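Long-range contact in TfuA domain-containing protein (Methanosarcina acetivorans, PDB 6XP8), which is involved in peptide backbone thioamidation, probably acting as a partner of a YcaO enzyme: residues 110-114 / 126-132. Residues are numbered along the deposited sequence.
Sequences DEVAV and VPLVNIR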
loop_
_atom_site.group_PDB
_atom_site.type_symbol
_atom_site.label_atom_id
_atom_site.label_comp_id
_atom_site.label_asym_id
_atom_site.label_seq_id
_atom_site.Cartn_x
_atom_site.Cartn_y
_atom_site.Cartn_z
ATOM N N ASP A 110 4.361 -7.374 6.106
ATOM C CA ASP A 110 4.829 -6.372 7.078
ATOM C C ASP A 110 5.279 -5.062 6.413
ATOM O O ASP A 110 5.246 -3.997 7.041
ATOM C CB ASP A 110 5.945 -6.924 7.967
ATOM C CG ASP A 110 6.308 -5.966 9.100
ATOM O OD1 ASP A 110 5.428 -5.673 9.933
ATOM O OD2 ASP A 110 7.463 -5.502 9.135
ATOM N N GLU A 111 5.683 -5.145 5.147
ATOM C CA GLU A 111 6.128 -3.974 4.387
ATOM C C GLU A 111 5.017 -2.952 4.135
ATOM O O GLU A 111 5.287 -1.753 4.003
ATOM C CB GLU A 111 6.763 -4.401 3.055
ATOM C CG GLU A 111 8.097 -5.128 3.210
ATOM C CD GLU A 111 9.223 -4.242 3.726
ATOM O OE1 GLU A 111 9.218 -3.013 3.455
ATOM O OE2 GLU A 111 10.137 -4.785 4.394
ATOM N N VAL A 112 3.777 -3.437 4.083
ATOM C CA VAL A 112 2.626 -2.600 3.707
ATOM C C VAL A 112 1.523 -2.479 4.769
ATOM O O VAL A 112 0.663 -1.603 4.656
ATOM C CB VAL A 112 2.012 -3.038 2.355
ATOM C CG1 VAL A 112 2.904 -2.615 1.197
ATOM C CG2 VAL A 112 1.756 -4.542 2.309
ATOM N N ALA A 113 1.537 -3.346 5.785
ATOM C CA ALA A 113 0.500 -3.340 6.832
ATOM C C ALA A 113 0.386 -1.981 7.539
ATOM O O ALA A 113 1.404 -1.363 7.879
ATOM C CB ALA A 113 0.766 -4.436 7.852
ATOM N N VAL A 114 -0.854 -1.522 7.718
ATOM C CA VAL A 114 -1.173 -0.295 8.474
ATOM C C VAL A 114 -2.365 -0.504 9.400
ATOM O O VAL A 114 -3.323 -1.208 9.055
ATOM C CB VAL A 114 -1.463 0.950 7.578
ATOM C CG1 VAL A 114 -0.180 1.531 7.027
ATOM C CG2 VAL A 114 -2.439 0.641 6.446
ATOM N N VAL A 126 1.911 4.397 9.777
ATOM C CA VAL A 126 2.641 4.621 8.530
ATOM C C VAL A 126 3.193 3.280 8.021
ATOM O O VAL A 126 3.835 2.551 8.789
ATOM C CB VAL A 126 3.803 5.629 8.727
ATOM C CG1 VAL A 126 4.529 5.893 7.417
ATOM C CG2 VAL A 126 3.289 6.938 9.305
ATOM N N PRO A 127 2.954 2.955 6.728
ATOM C CA PRO A 127 3.503 1.714 6.182
ATOM C C PRO A 127 5.019 1.786 6.057
ATOM O O PRO A 127 5.570 2.859 5.774
ATOM C CB PRO A 127 2.858 1.621 4.800
ATOM C CG PRO A 127 2.598 3.037 4.419
ATOM C CD PRO A 127 2.287 3.766 5.687
ATOM N N LEU A 128 5.672 0.652 6.288
ATOM C CA LEU A 128 7.121 0.547 6.188
ATOM C C LEU A 128 7.678 1.006 4.836
ATOM O O LEU A 128 8.720 1.654 4.808
ATOM C CB LEU A 128 7.588 -0.875 6.524
ATOM C CG LEU A 128 9.086 -1.174 6.677
ATOM C CD1 LEU A 128 9.773 -0.241 7.671
ATOM C CD2 LEU A 128 9.247 -2.620 7.112
ATOM N N VAL A 129 6.986 0.686 3.732
ATOM C CA VAL A 129 7.404 1.167 2.398
ATOM C C VAL A 129 7.514 2.695 2.290
ATOM O O VAL A 129 8.470 3.191 1.692
ATOM C CB VAL A 129 6.575 0.588 1.214
ATOM C CG1 VAL A 129 6.879 -0.896 1.027
ATOM C CG2 VAL A 129 5.085 0.841 1.381
ATOM N N ASN A 130 6.549 3.414 2.879
ATOM C CA ASN A 130 6.580 4.886 2.966
ATOM C C ASN A 130 7.754 5.364 3.830
ATOM O O ASN A 130 8.400 6.355 3.489
ATOM C CB ASN A 130 5.263 5.452 3.528
ATOM C CG ASN A 130 4.130 5.511 2.500
ATOM O OD1 ASN A 130 4.173 4.878 1.444
ATOM N ND2 ASN A 130 3.078 6.246 2.844
ATOM N N ILE A 131 8.023 4.658 4.934
ATOM C CA ILE A 131 9.154 4.978 5.827
ATOM C C ILE A 131 10.480 4.816 5.073
ATOM O O ILE A 131 11.342 5.702 5.130
ATOM C CB ILE A 131 9.122 4.151 7.146
ATOM C CG1 ILE A 131 7.906 4.545 7.997
ATOM C CG2 ILE A 131 10.410 4.323 7.954
ATOM C CD1 ILE A 131 7.504 3.523 9.051
ATOM N N ARG A 132 10.612 3.706 4.341
ATOM C CA ARG A 132 11.792 3.428 3.507
ATOM C C ARG A 132 12.083 4.581 2.540
ATOM O O ARG A 132 13.198 5.111 2.508
ATOM C CB ARG A 132 11.610 2.120 2.719
ATOM C CG ARG A 132 11.664 0.847 3.556
ATOM C CD ARG A 132 11.628 -0.388 2.663
ATOM N NE ARG A 132 11.644 -1.646 3.418
ATOM C CZ ARG A 132 12.731 -2.230 3.929
ATOM N NH1 ARG A 132 13.938 -1.673 3.804
ATOM N NH2 ARG A 132 12.609 -3.383 4.583
HETATM O O HOH W 1 4.160 -1.567 7.444
HETATM O O HOH W 2 2.159 0.584 9.656
#
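A two-pronged salt bridge joins E111 to R132: NE of R132 donates to OE1 of E111 (2.8 Å, N-H...O angle 168°) and NH2 of R132 to OE2 of E111 (2.8 Å, 163°). The carboxylate meets the guanidinium at its edge, near its plane, in bidentate, side-on geometry. In the backbone, O of E111 accepts from N of V129 (3.0 Å, 151°), a first-turn amide of helix 128-140, for which P127 is the N-cap residue. The amide just before it, N of L128, donates a hydrogen bond to water 1 (2.9 Å), which donates to O of D110 (2.7 Å) and O of A113 (2.8 Å).

Around this polar centre, CG1 of V112 approaches CG2 of V129 at 4.1 Å, and CG1 of V114 lies 3.6 Å from CD of P127. D110 forms a salt bridge with R164. The contact holds 110-114, in the loop between helices 96-102 and 128-140, against the N-terminal turn of the latter.

P127 has no side-chain acceptor for the first-turn amides of L128 and V129, which have none within the helix; so E111 accepts from V129 through its main chain, water 1 serves L128, and the E111 carboxylate pairs with R132, one turn further on.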